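Local coordinates for protein ACDH-11, isoform b (Caenorhabditis elegans, PDB 4Y9J) that binds flavin-adenine dinucleotide as a four-subunit flavoprotein of the acyl-CoA dehydrogenase fold family, at residues Ile520-Arg525 with Glu578-Asp583; Lys500-Leu505 with Ala528-Arg533; Tyr215-Tyr220 with Ala232-Arg237; Val153-Ser158 with Leu252-Leu257. All coordinates share one frame; numbering follows the deposited sequence.

Interaction 1: residues Ile520-Arg525 with Glu578-Asp583; sequences IDSVAR and ERVKAD
Ser522 faces Val580 and Asp583 of the neighbouring helix where the turn leading into helix 524-545 comes up against helix 577-587. CB points toward that helix, and chi1 at -161° places OG opposite the backbone N, on the side of a bound water. OG comes no nearer to Val580 than 4.5 Å, at CG2, a loose van der Waals approach of a hydroxyl to a methyl. It stops 4.3 Å short of Asp583 OD2, and the water closes the difference. Ser522 OG is 2.5 Å from that water, which donates over 2.7 Å to Asp583 OD2; the angle at the water is near 110°, comfortable for tetrahedral bonding. The second subunit takes up the same side chains: Ser522 OG hydrogen-bonds Thr356 OG1 of that subunit, and Asp583 uses its other oxygen, OD1, in a salt bridge with Arg560 of that subunit. The junction is therefore polar and water-mediated, buried at a subunit interface where the negative charge of Asp583 is probably balanced by that arginine, with Arg579 more distantly.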
loop_
_atom_site.group_PDB
_atom_site.type_symbol
_atom_site.label_atom_id
_atom_site.label_comp_id
_atom_site.label_asym_id
_atom_site.label_seq_id
_atom_site.Cartn_x
_atom_site.Cartn_y
_atom_site.Cartn_z
ATOM N N ILE B 520 -18.659 -39.768 -25.878
ATOM C CA ILE B 520 -18.474 -38.624 -26.739
ATOM C C ILE B 520 -18.080 -37.419 -25.909
ATOM O O ILE B 520 -17.388 -36.523 -26.401
ATOM C CB ILE B 520 -19.775 -38.318 -27.561
ATOM C CG1 ILE B 520 -19.510 -37.223 -28.587
ATOM C CG2 ILE B 520 -20.915 -37.917 -26.619
ATOM C CD1 ILE B 520 -20.525 -37.171 -29.714
ATOM N N ASP B 521 -18.552 -37.369 -24.664
ATOM C CA ASP B 521 -18.183 -36.322 -23.750
ATOM C C ASP B 521 -16.650 -36.187 -23.561
ATOM O O ASP B 521 -16.159 -35.084 -23.389
ATOM C CB ASP B 521 -18.875 -36.488 -22.379
ATOM C CG ASP B 521 -18.703 -37.879 -21.766
ATOM O OD1 ASP B 521 -19.020 -38.907 -22.420
ATOM O OD2 ASP B 521 -18.374 -37.947 -20.563
ATOM N N SER B 522 -15.940 -37.319 -23.600
ATOM C CA SER B 522 -14.480 -37.375 -23.451
ATOM C C SER B 522 -13.773 -36.537 -24.490
ATOM O O SER B 522 -12.746 -35.871 -24.205
ATOM C CB SER B 522 -13.964 -38.832 -23.527
ATOM O OG SER B 522 -12.676 -38.779 -22.946
ATOM N N VAL B 523 -14.376 -36.488 -25.685
ATOM C CA VAL B 523 -13.764 -35.801 -26.824
ATOM C C VAL B 523 -14.486 -34.509 -27.156
ATOM O O VAL B 523 -14.339 -33.965 -28.245
ATOM C CB VAL B 523 -13.627 -36.714 -28.056
ATOM C CG1 VAL B 523 -12.629 -37.845 -27.759
ATOM C CG2 VAL B 523 -14.957 -37.341 -28.467
ATOM N N ALA B 524 -15.259 -33.978 -26.217
ATOM C CA ALA B 524 -16.091 -32.795 -26.554
ATOM C C ALA B 524 -15.216 -31.596 -27.038
ATOM O O ALA B 524 -15.601 -30.866 -27.941
ATOM C CB ALA B 524 -16.928 -32.417 -25.373
ATOM N N ARG B 525 -14.016 -31.380 -26.455
ATOM C CA ARG B 525 -13.207 -30.275 -26.868
ATOM C C ARG B 525 -12.638 -30.454 -28.280
ATOM O O ARG B 525 -12.552 -29.516 -29.059
ATOM C CB ARG B 525 -12.052 -30.006 -25.805
ATOM C CG ARG B 525 -11.227 -28.827 -26.185
ATOM C CD ARG B 525 -9.957 -28.628 -25.339
ATOM N NE ARG B 525 -10.252 -28.302 -23.978
ATOM C CZ ARG B 525 -9.422 -27.586 -23.203
ATOM N NH1 ARG B 525 -8.257 -27.125 -23.682
ATOM N NH2 ARG B 525 -9.779 -27.344 -21.975
ATOM N N GLU B 578 -12.808 -47.543 -22.885
ATOM C CA GLU B 578 -11.556 -48.128 -22.340
ATOM C C GLU B 578 -10.461 -47.070 -22.262
ATOM O O GLU B 578 -9.607 -47.131 -21.408
ATOM C CB GLU B 578 -11.055 -49.337 -23.165
ATOM C CG GLU B 578 -12.143 -50.344 -23.419
ATOM C CD GLU B 578 -12.606 -51.115 -22.180
ATOM O OE1 GLU B 578 -12.219 -50.765 -21.028
ATOM O OE2 GLU B 578 -13.370 -52.091 -22.399
ATOM N N ARG B 579 -10.496 -46.084 -23.143
ATOM C CA ARG B 579 -9.506 -45.056 -23.048
ATOM C C ARG B 579 -9.629 -44.259 -21.723
ATOM O O ARG B 579 -8.630 -43.753 -21.199
ATOM C CB ARG B 579 -9.597 -44.159 -24.244
ATOM C CG ARG B 579 -8.488 -43.145 -24.232
ATOM C CD ARG B 579 -8.593 -42.294 -25.442
ATOM N NE ARG B 579 -7.627 -41.217 -25.543
ATOM C CZ ARG B 579 -6.430 -41.269 -26.135
ATOM N NH1 ARG B 579 -5.944 -42.375 -26.658
ATOM N NH2 ARG B 579 -5.759 -40.132 -26.231
ATOM N N VAL B 580 -10.852 -44.063 -21.213
ATOM C CA VAL B 580 -11.023 -43.332 -19.917
ATOM C C VAL B 580 -10.214 -44.012 -18.808
ATOM O O VAL B 580 -9.554 -43.348 -18.001
ATOM C CB VAL B 580 -12.509 -43.233 -19.466
ATOM C CG1 VAL B 580 -12.655 -42.445 -18.127
ATOM C CG2 VAL B 580 -13.263 -42.534 -20.554
ATOM N N LYS B 581 -10.241 -45.331 -18.772
ATOM C CA LYS B 581 -9.514 -46.061 -17.751
ATOM C C LYS B 581 -8.001 -45.777 -17.819
ATOM O O LYS B 581 -7.316 -45.589 -16.779
ATOM C CB LYS B 581 -9.800 -47.537 -17.889
ATOM C CG LYS B 581 -8.930 -48.417 -16.985
ATOM C CD LYS B 581 -9.351 -49.894 -16.963
ATOM C CE LYS B 581 -8.366 -50.764 -16.160
ATOM N NZ LYS B 581 -6.912 -50.526 -16.469
ATOM N N ALA B 582 -7.507 -45.678 -19.044
ATOM C CA ALA B 582 -6.111 -45.354 -19.315
ATOM C C ALA B 582 -5.826 -43.936 -18.954
ATOM O O ALA B 582 -4.785 -43.679 -18.448
ATOM C CB ALA B 582 -5.744 -45.623 -20.779
ATOM N N ASP B 583 -6.720 -43.016 -19.276
ATOM C CA ASP B 583 -6.567 -41.603 -18.872
ATOM C C ASP B 583 -6.423 -41.538 -17.363
ATOM O O ASP B 583 -5.576 -40.827 -16.872
ATOM C CB ASP B 583 -7.708 -40.667 -19.315
ATOM C CG ASP B 583 -7.901 -40.598 -20.845
ATOM O OD1 ASP B 583 -6.969 -40.857 -21.617
ATOM O OD2 ASP B 583 -9.071 -40.344 -21.302
HETATM O O HOH W 1 -11.019 -40.670 -23.139
#

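Interaction 2: residues Lys500-Leu505 with Ala528-Arg533; sequences KQLQKL and AFTIAR
Leu502 turns CG opposite its backbone N (chi1 172°), and a chi2 of 67°, measured to CD1, leaves CD2 as the extended branch, which reaches Ile531. On the other helix, Ile531 has CG1 beside its own backbone N (chi1 -68°) and opposite the carbonyl carbon. The two side chains meet at about a right angle, with Leu502 CD2 4.1 Å from Ile531 CG1. The same methyl also reaches Thr530, whose CG2 is 4.4 Å away, so one leucine branch rests against two consecutive residues. Thr530 gives this contact its methyl only: OG1 hydrogen-bonds the backbone O of His526, one turn earlier, and takes a weak second bond from Arg533 NH2. Phe460 and Phe470, from two further helices, also pack on Ile531 and complete the apolar setting. No hydrogen bond crosses between the segments. This is side-chain packing between consecutive, roughly antiparallel helices, 486-512 and 524-545, within the helical C-terminal domain, of the acyl-CoA dehydrogenase 11 C-terminal-like family.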
loop_
_atom_site.group_PDB
_atom_site.type_symbol
_atom_site.label_atom_id
_atom_site.label_comp_id
_atom_site.label_asym_id
_atom_site.label_seq_id
_atom_site.Cartn_x
_atom_site.Cartn_y
_atom_site.Cartn_z
ATOM N N LYS B 500 -15.882 -34.106 -43.917
ATOM C CA LYS B 500 -16.398 -35.472 -44.228
ATOM C C LYS B 500 -15.998 -36.453 -43.123
ATOM O O LYS B 500 -16.804 -37.235 -42.611
ATOM C CB LYS B 500 -15.899 -35.952 -45.545
ATOM C CG LYS B 500 -16.659 -37.168 -45.879
ATOM C CD LYS B 500 -16.028 -37.860 -47.047
ATOM C CE LYS B 500 -16.879 -39.057 -47.379
ATOM N NZ LYS B 500 -17.494 -38.907 -48.725
ATOM N N GLN B 501 -14.762 -36.293 -42.673
ATOM C CA GLN B 501 -14.265 -37.100 -41.557
ATOM C C GLN B 501 -14.986 -36.866 -40.221
ATOM O O GLN B 501 -15.318 -37.823 -39.564
ATOM C CB GLN B 501 -12.755 -36.915 -41.406
ATOM C CG GLN B 501 -12.133 -37.712 -40.248
ATOM C CD GLN B 501 -12.200 -39.230 -40.387
ATOM O OE1 GLN B 501 -11.438 -39.927 -39.736
ATOM N NE2 GLN B 501 -13.111 -39.735 -41.187
ATOM N N LEU B 502 -15.281 -35.614 -39.865
ATOM C CA LEU B 502 -16.088 -35.322 -38.687
ATOM C C LEU B 502 -17.490 -35.955 -38.735
ATOM O O LEU B 502 -17.986 -36.533 -37.768
ATOM C CB LEU B 502 -16.242 -33.805 -38.554
ATOM C CG LEU B 502 -17.209 -33.278 -37.508
ATOM C CD1 LEU B 502 -16.702 -33.605 -36.095
ATOM C CD2 LEU B 502 -17.322 -31.769 -37.635
ATOM N N GLN B 503 -18.162 -35.782 -39.861
ATOM C CA GLN B 503 -19.512 -36.328 -40.044
ATOM C C GLN B 503 -19.472 -37.835 -39.839
ATOM O O GLN B 503 -20.266 -38.416 -39.090
ATOM C CB GLN B 503 -19.977 -36.038 -41.473
ATOM C CG GLN B 503 -20.137 -34.557 -41.769
ATOM C CD GLN B 503 -20.450 -34.284 -43.233
ATOM O OE1 GLN B 503 -20.007 -34.996 -44.142
ATOM N NE2 GLN B 503 -21.217 -33.229 -43.464
ATOM N N LYS B 504 -18.490 -38.444 -40.481
ATOM C CA LYS B 504 -18.284 -39.878 -40.390
ATOM C C LYS B 504 -18.113 -40.339 -38.936
ATOM O O LYS B 504 -18.778 -41.288 -38.491
ATOM C CB LYS B 504 -17.073 -40.244 -41.238
ATOM C CG LYS B 504 -17.101 -41.634 -41.770
ATOM C CD LYS B 504 -16.268 -42.546 -40.910
ATOM C CE LYS B 504 -16.334 -43.952 -41.494
ATOM N NZ LYS B 504 -14.983 -44.517 -41.316
ATOM N N LEU B 505 -17.280 -39.614 -38.179
ATOM C CA LEU B 505 -17.030 -39.934 -36.775
ATOM C C LEU B 505 -18.257 -39.780 -35.911
ATOM O O LEU B 505 -18.574 -40.651 -35.104
ATOM C CB LEU B 505 -15.901 -39.042 -36.218
ATOM C CG LEU B 505 -14.539 -39.445 -36.791
ATOM C CD1 LEU B 505 -13.438 -38.450 -36.470
ATOM C CD2 LEU B 505 -14.143 -40.827 -36.300
ATOM N N ALA B 528 -15.480 -29.665 -30.663
ATOM C CA ALA B 528 -15.676 -28.237 -30.724
ATOM C C ALA B 528 -14.579 -27.509 -31.516
ATOM O O ALA B 528 -14.882 -26.633 -32.329
ATOM C CB ALA B 528 -15.886 -27.638 -29.339
ATOM N N PHE B 529 -13.309 -27.865 -31.288
ATOM C CA PHE B 529 -12.198 -27.244 -31.998
ATOM C C PHE B 529 -12.231 -27.549 -33.524
ATOM O O PHE B 529 -11.826 -26.735 -34.343
ATOM C CB PHE B 529 -10.891 -27.786 -31.442
ATOM C CG PHE B 529 -10.339 -27.078 -30.218
ATOM C CD1 PHE B 529 -11.125 -26.459 -29.285
ATOM C CD2 PHE B 529 -8.944 -27.169 -29.944
ATOM C CE1 PHE B 529 -10.588 -25.778 -28.179
ATOM C CE2 PHE B 529 -8.411 -26.529 -28.807
ATOM C CZ PHE B 529 -9.234 -25.831 -27.935
ATOM N N THR B 530 -12.622 -28.765 -33.891
ATOM C CA THR B 530 -12.712 -29.129 -35.305
ATOM C C THR B 530 -13.753 -28.282 -36.003
ATOM O O THR B 530 -13.530 -27.821 -37.099
ATOM C CB THR B 530 -13.018 -30.606 -35.473
ATOM O OG1 THR B 530 -11.990 -31.358 -34.824
ATOM C CG2 THR B 530 -13.093 -30.963 -36.943
ATOM N N ILE B 531 -14.883 -28.079 -35.337
ATOM C CA ILE B 531 -15.925 -27.195 -35.851
ATOM C C ILE B 531 -15.348 -25.772 -36.062
ATOM O O ILE B 531 -15.478 -25.158 -37.196
ATOM C CB ILE B 531 -17.165 -27.211 -34.948
ATOM C CG1 ILE B 531 -17.811 -28.580 -35.040
ATOM C CG2 ILE B 531 -18.183 -26.130 -35.398
ATOM C CD1 ILE B 531 -18.922 -28.864 -34.057
ATOM N N ALA B 532 -14.677 -25.277 -35.038
ATOM C CA ALA B 532 -14.138 -23.937 -35.105
ATOM C C ALA B 532 -13.225 -23.811 -36.296
ATOM O O ALA B 532 -13.328 -22.886 -37.044
ATOM C CB ALA B 532 -13.386 -23.587 -33.830
ATOM N N ARG B 533 -12.332 -24.778 -36.503
ATOM C CA ARG B 533 -11.334 -24.657 -37.560
ATOM C C ARG B 533 -11.928 -24.825 -38.957
ATOM O O ARG B 533 -11.466 -24.189 -39.894
ATOM C CB ARG B 533 -10.230 -25.663 -37.342
ATOM C CG ARG B 533 -9.446 -25.360 -36.072
ATOM C CD ARG B 533 -8.332 -26.330 -35.740
ATOM N NE ARG B 533 -8.813 -27.703 -35.488
ATOM C CZ ARG B 533 -8.513 -28.514 -34.453
ATOM N NH1 ARG B 533 -7.660 -28.094 -33.458
ATOM N NH2 ARG B 533 -9.072 -29.775 -34.455
#

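Interaction 3: residues Tyr215-Tyr220 with Ala232-Arg237; sequences YRLHGY and ALTLAR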
loop_
_atom_site.group_PDB
_atom_site.type_symbol
_atom_site.label_atom_id
_atom_site.label_comp_id
_atom_site.label_asym_id
_atom_site.label_seq_id
_atom_site.Cartn_x
_atom_site.Cartn_y
_atom_site.Cartn_z
ATOM N N TYR B 215 -40.203 -10.540 -4.516
ATOM C CA TYR B 215 -39.638 -11.479 -3.572
ATOM C C TYR B 215 -38.448 -10.799 -2.813
ATOM O O TYR B 215 -37.844 -9.791 -3.265
ATOM C CB TYR B 215 -39.083 -12.732 -4.296
ATOM C CG TYR B 215 -40.145 -13.595 -4.923
ATOM C CD1 TYR B 215 -40.837 -13.152 -6.064
ATOM C CD2 TYR B 215 -40.521 -14.816 -4.336
ATOM C CE1 TYR B 215 -41.871 -13.910 -6.613
ATOM C CE2 TYR B 215 -41.558 -15.558 -4.859
ATOM C CZ TYR B 215 -42.232 -15.104 -5.985
ATOM O OH TYR B 215 -43.245 -15.873 -6.503
ATOM N N ARG B 216 -38.106 -11.419 -1.687
ATOM C CA ARG B 216 -36.944 -11.107 -0.816
ATOM C C ARG B 216 -35.958 -12.215 -1.106
ATOM O O ARG B 216 -36.339 -13.367 -0.946
ATOM C CB ARG B 216 -37.365 -11.343 0.650
ATOM C CG ARG B 216 -37.781 -10.185 1.472
ATOM C CD ARG B 216 -37.734 -10.578 2.961
ATOM N NE ARG B 216 -38.785 -11.495 3.431
ATOM C CZ ARG B 216 -38.627 -12.672 4.066
ATOM N NH1 ARG B 216 -37.454 -13.232 4.324
ATOM N NH2 ARG B 216 -39.695 -13.314 4.476
ATOM N N LEU B 217 -34.730 -11.888 -1.491
ATOM C CA LEU B 217 -33.703 -12.889 -1.744
ATOM C C LEU B 217 -32.739 -13.052 -0.560
ATOM O O LEU B 217 -32.273 -12.064 0.031
ATOM C CB LEU B 217 -32.877 -12.571 -3.010
ATOM C CG LEU B 217 -33.646 -12.341 -4.299
ATOM C CD1 LEU B 217 -32.738 -12.099 -5.487
ATOM C CD2 LEU B 217 -34.671 -13.475 -4.575
ATOM N N HIS B 218 -32.365 -14.319 -0.348
ATOM C CA HIS B 218 -31.466 -14.748 0.720
ATOM C C HIS B 218 -30.474 -15.741 0.143
ATOM O O HIS B 218 -30.868 -16.860 -0.283
ATOM C CB HIS B 218 -32.273 -15.361 1.883
ATOM C CG HIS B 218 -33.102 -14.361 2.626
ATOM N ND1 HIS B 218 -34.410 -14.058 2.275
ATOM C CD2 HIS B 218 -32.828 -13.614 3.710
ATOM C CE1 HIS B 218 -34.879 -13.135 3.079
ATOM N NE2 HIS B 218 -33.943 -12.849 3.961
ATOM N N GLY B 219 -29.236 -15.353 0.087
ATOM C CA GLY B 219 -28.189 -16.186 -0.533
ATOM C C GLY B 219 -26.841 -15.557 -0.497
ATOM O O GLY B 219 -26.686 -14.399 0.028
ATOM N N TYR B 220 -25.853 -16.259 -1.070
ATOM C CA TYR B 220 -24.509 -15.784 -1.116
ATOM C C TYR B 220 -24.002 -15.828 -2.559
ATOM O O TYR B 220 -23.945 -16.930 -3.131
ATOM C CB TYR B 220 -23.608 -16.624 -0.212
ATOM C CG TYR B 220 -22.263 -15.976 0.086
ATOM C CD1 TYR B 220 -21.205 -15.960 -0.818
ATOM C CD2 TYR B 220 -22.036 -15.456 1.329
ATOM C CE1 TYR B 220 -19.983 -15.386 -0.484
ATOM C CE2 TYR B 220 -20.852 -14.826 1.643
ATOM C CZ TYR B 220 -19.816 -14.815 0.777
ATOM O OH TYR B 220 -18.663 -14.164 1.165
ATOM N N ALA B 232 -29.186 -5.911 -11.677
ATOM C CA ALA B 232 -28.617 -7.208 -11.899
ATOM C C ALA B 232 -29.698 -8.230 -12.138
ATOM O O ALA B 232 -30.786 -8.127 -11.621
ATOM C CB ALA B 232 -27.756 -7.620 -10.711
ATOM N N LEU B 233 -29.347 -9.211 -12.933
ATOM C CA LEU B 233 -30.139 -10.411 -13.112
ATOM C C LEU B 233 -29.531 -11.483 -12.260
ATOM O O LEU B 233 -28.298 -11.631 -12.250
ATOM C CB LEU B 233 -30.126 -10.797 -14.569
ATOM C CG LEU B 233 -30.921 -9.811 -15.501
ATOM C CD1 LEU B 233 -30.835 -10.227 -16.953
ATOM C CD2 LEU B 233 -32.364 -9.934 -15.163
ATOM N N THR B 234 -30.379 -12.270 -11.596
ATOM C CA THR B 234 -29.889 -13.384 -10.806
ATOM C C THR B 234 -30.888 -14.515 -10.736
ATOM O O THR B 234 -32.020 -14.362 -11.178
ATOM C CB THR B 234 -29.521 -12.888 -9.364
ATOM O OG1 THR B 234 -28.775 -13.890 -8.639
ATOM C CG2 THR B 234 -30.707 -12.460 -8.629
ATOM N N LEU B 235 -30.434 -15.682 -10.269
ATOM C CA LEU B 235 -31.269 -16.885 -10.144
ATOM C C LEU B 235 -31.439 -17.144 -8.691
ATOM O O LEU B 235 -30.489 -16.896 -7.950
ATOM C CB LEU B 235 -30.519 -18.066 -10.716
ATOM C CG LEU B 235 -30.246 -17.934 -12.209
ATOM C CD1 LEU B 235 -29.399 -19.134 -12.650
ATOM C CD2 LEU B 235 -31.532 -17.865 -13.054
ATOM N N ALA B 236 -32.598 -17.661 -8.309
ATOM C CA ALA B 236 -32.906 -18.097 -6.963
ATOM C C ALA B 236 -33.994 -19.149 -6.962
ATOM O O ALA B 236 -34.702 -19.304 -7.950
ATOM C CB ALA B 236 -33.366 -16.901 -6.130
ATOM N N ARG B 237 -34.137 -19.843 -5.835
ATOM C CA ARG B 237 -35.161 -20.845 -5.627
ATOM C C ARG B 237 -36.314 -20.322 -4.835
ATOM O O ARG B 237 -36.157 -19.890 -3.694
ATOM C CB ARG B 237 -34.580 -22.013 -4.861
ATOM C CG ARG B 237 -33.405 -22.667 -5.558
ATOM C CD ARG B 237 -32.937 -23.946 -4.860
ATOM N NE ARG B 237 -31.684 -24.318 -5.469
ATOM C CZ ARG B 237 -31.544 -25.001 -6.599
ATOM N NH1 ARG B 237 -32.626 -25.518 -7.237
ATOM N NH2 ARG B 237 -30.315 -25.175 -7.084
#
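Leu217 sets one methyl of its fork against Thr234 and the other against Ala236 inside the curled, barrel-like beta domain that forms the middle of acyl-CoA dehydrogenases. Strands 214-225 and 231-238 follow each other in the chain, yet their segments here share no backbone hydrogen bond; strand 206-209 pairs with both, and the two meet through side chains across the bend of the sheet. Along 232-237, Thr234 is the first to touch. Its CB faces Leu217, and its chi1 of -168° leaves CG2 between the backbone N and the carbonyl carbon, from where it meets Leu217 tip to tip. OG1 goes elsewhere, to the backbone O of Trp189 and to Lys221 NZ, so the hydroxyl is satisfied while the methyl serves the apolar side. Leu235 next points away from Leu217, as strand alternation requires. Ala236 turns inward again, two residues on, and packs on Phe255 as well; Arg237 then points away. Ala207 and Ala295 from adjoining strands also touch Leu217. The fork thus divides cleanly: Leu217 CD1 is 3.8 Å from Thr234 CG2, and Leu217 CD2 is 4.0 Å from Ala236 CB.

Interaction 4: residues Val153-Ser158 with Leu252-Leu257; sequences VKTLTS and LSLFLL
Thr155 and Leu156 press against Leu254 and Leu256 in a helix-on-sheet contact, where helix 143-158 of the N-terminal helical domain lies against strand 252-258 of the middle beta domain. Two methyl pairs make the junction. Thr155 CG2 and Leu254 CD2 approach tip to tip at 4.2 Å. Leu254 gets there with CG opposite its backbone N (chi1 -177°), which extends the side chain out from the strand. Beside this pair, Leu156 CD1 lies 4.2 Å from Leu256 CD2. Leu254 and Leu256 are two apart in the strand and so share a face of the sheet, while on the helix the partners are adjacent residues. The backbones stay well separated, with the CA atoms of Leu156 and Leu256 9.2 Å apart, and side chains alone span the distance. Ile298 of the adjoining strand packs on both Leu156 and Leu254, and Met311 of helix 304-338 touches Thr155, so the seam continues beyond these two segments. Thr155 OG1 turns back to bond the backbone O of Gly151 in its own helix. With that hydroxyl satisfied inside the helix, the two domains meet here through methyl groups, held by burial and shape and by no hydrogen bond between the segments.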
loop_
_atom_site.group_PDB
_atom_site.type_symbol
_atom_site.label_atom_id
_atom_site.label_comp_id
_atom_site.label_asym_id
_atom_site.label_seq_id
_atom_site.Cartn_x
_atom_site.Cartn_y
_atom_site.Cartn_z
ATOM N N VAL B 153 -30.253 -6.305 -21.718
ATOM C CA VAL B 153 -31.239 -5.776 -22.700
ATOM C C VAL B 153 -31.861 -6.905 -23.525
ATOM O O VAL B 153 -33.091 -6.961 -23.682
ATOM C CB VAL B 153 -30.636 -4.762 -23.629
ATOM C CG1 VAL B 153 -31.656 -4.351 -24.648
ATOM C CG2 VAL B 153 -30.118 -3.534 -22.857
ATOM N N LYS B 154 -31.014 -7.807 -24.046
ATOM C CA LYS B 154 -31.479 -8.896 -24.851
ATOM C C LYS B 154 -32.418 -9.780 -24.052
ATOM O O LYS B 154 -33.434 -10.239 -24.557
ATOM C CB LYS B 154 -30.276 -9.721 -25.339
ATOM C CG LYS B 154 -30.657 -10.902 -26.212
ATOM C CD LYS B 154 -31.224 -10.444 -27.521
ATOM C CE LYS B 154 -31.542 -11.690 -28.356
ATOM N NZ LYS B 154 -31.021 -11.606 -29.732
ATOM N N THR B 155 -32.023 -10.084 -22.811
ATOM C CA THR B 155 -32.826 -10.941 -21.984
ATOM C C THR B 155 -34.179 -10.334 -21.705
ATOM O O THR B 155 -35.239 -10.963 -21.888
ATOM C CB THR B 155 -32.101 -11.203 -20.659
ATOM O OG1 THR B 155 -30.896 -11.907 -20.923
ATOM C CG2 THR B 155 -32.954 -11.999 -19.687
ATOM N N LEU B 156 -34.194 -9.084 -21.274
ATOM C CA LEU B 156 -35.430 -8.474 -20.881
ATOM C C LEU B 156 -36.390 -8.237 -22.073
ATOM O O LEU B 156 -37.610 -8.481 -21.978
ATOM C CB LEU B 156 -35.176 -7.180 -20.116
ATOM C CG LEU B 156 -34.417 -7.328 -18.788
ATOM C CD1 LEU B 156 -34.187 -5.920 -18.212
ATOM C CD2 LEU B 156 -35.222 -8.165 -17.798
ATOM N N THR B 157 -35.839 -7.881 -23.218
ATOM C CA THR B 157 -36.672 -7.750 -24.378
ATOM C C THR B 157 -37.177 -9.090 -24.912
ATOM O O THR B 157 -38.287 -9.153 -25.373
ATOM C CB THR B 157 -36.054 -6.902 -25.481
ATOM O OG1 THR B 157 -34.810 -7.440 -25.878
ATOM C CG2 THR B 157 -35.818 -5.534 -24.985
ATOM N N SER B 158 -36.368 -10.156 -24.800
ATOM C CA SER B 158 -36.761 -11.483 -25.275
ATOM C C SER B 158 -37.885 -12.028 -24.490
ATOM O O SER B 158 -38.641 -12.826 -25.032
ATOM C CB SER B 158 -35.638 -12.493 -25.204
ATOM O OG SER B 158 -34.706 -12.130 -26.160
ATOM N N LEU B 252 -34.986 -23.368 -10.110
ATOM C CA LEU B 252 -34.474 -22.027 -10.302
ATOM C C LEU B 252 -35.386 -21.139 -11.119
ATOM O O LEU B 252 -35.944 -21.576 -12.134
ATOM C CB LEU B 252 -33.092 -22.118 -10.933
ATOM C CG LEU B 252 -32.039 -22.773 -10.053
ATOM C CD1 LEU B 252 -30.787 -22.975 -10.884
ATOM C CD2 LEU B 252 -31.703 -21.897 -8.831
ATOM N N SER B 253 -35.593 -19.914 -10.631
ATOM C CA SER B 253 -36.269 -18.869 -11.360
ATOM C C SER B 253 -35.358 -17.647 -11.520
ATOM O O SER B 253 -34.372 -17.460 -10.775
ATOM C CB SER B 253 -37.570 -18.525 -10.646
ATOM O OG SER B 253 -38.444 -19.677 -10.465
ATOM N N LEU B 254 -35.689 -16.815 -12.497
ATOM C CA LEU B 254 -34.908 -15.619 -12.811
ATOM C C LEU B 254 -35.514 -14.386 -12.158
ATOM O O LEU B 254 -36.721 -14.269 -12.095
ATOM C CB LEU B 254 -34.889 -15.414 -14.332
ATOM C CG LEU B 254 -34.050 -14.252 -14.859
ATOM C CD1 LEU B 254 -32.582 -14.416 -14.528
ATOM C CD2 LEU B 254 -34.256 -14.121 -16.355
ATOM N N PHE B 255 -34.645 -13.468 -11.731
ATOM C CA PHE B 255 -35.019 -12.248 -11.028
ATOM C C PHE B 255 -34.244 -11.072 -11.525
ATOM O O PHE B 255 -33.065 -11.177 -11.901
ATOM C CB PHE B 255 -34.792 -12.352 -9.495
ATOM C CG PHE B 255 -35.634 -13.386 -8.834
ATOM C CD1 PHE B 255 -35.247 -14.708 -8.855
ATOM C CD2 PHE B 255 -36.817 -13.052 -8.235
ATOM C CE1 PHE B 255 -36.035 -15.687 -8.280
ATOM C CE2 PHE B 255 -37.626 -14.035 -7.629
ATOM C CZ PHE B 255 -37.217 -15.357 -7.659
ATOM N N LEU B 256 -34.895 -9.946 -11.444
ATOM C CA LEU B 256 -34.320 -8.658 -11.793
ATOM C C LEU B 256 -34.398 -7.792 -10.565
ATOM O O LEU B 256 -35.484 -7.718 -9.969
ATOM C CB LEU B 256 -35.105 -7.954 -12.929
ATOM C CG LEU B 256 -34.608 -6.559 -13.347
ATOM C CD1 LEU B 256 -33.245 -6.578 -14.004
ATOM C CD2 LEU B 256 -35.651 -5.882 -14.272
ATOM N N LEU B 257 -33.280 -7.152 -10.204
ATOM C CA LEU B 257 -33.250 -6.226 -9.072
ATOM C C LEU B 257 -32.423 -5.001 -9.260
ATOM O O LEU B 257 -31.490 -4.984 -10.097
ATOM C CB LEU B 257 -32.825 -6.900 -7.774
ATOM C CG LEU B 257 -31.376 -7.320 -7.565
ATOM C CD1 LEU B 257 -31.033 -7.405 -6.092
ATOM C CD2 LEU B 257 -31.088 -8.620 -8.168
#

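Along the chain, interaction 4 comes first and encloses interaction 3; interactions 1 and 2 follow, their segments alternating. Interactions 3 and 4 are neighbours, centres about 12 Å apart, on adjacent antiparallel strands 231-238 and 252-258: Thr234 O to Phe255 N and Ala236 O to Ser253 N are probable hydrogen bonds. One strand pair thus carries barrel packing and the seam with the N-terminal helices. Interactions 1 and 2 share helix 524-545 in the C-terminal region, centres about 17 Å apart, one reaching the second subunit and the other within the chain. The two groups lie about 35 to 40 Å apart between centres and do not touch, their nearest atoms at least about 20 Å apart.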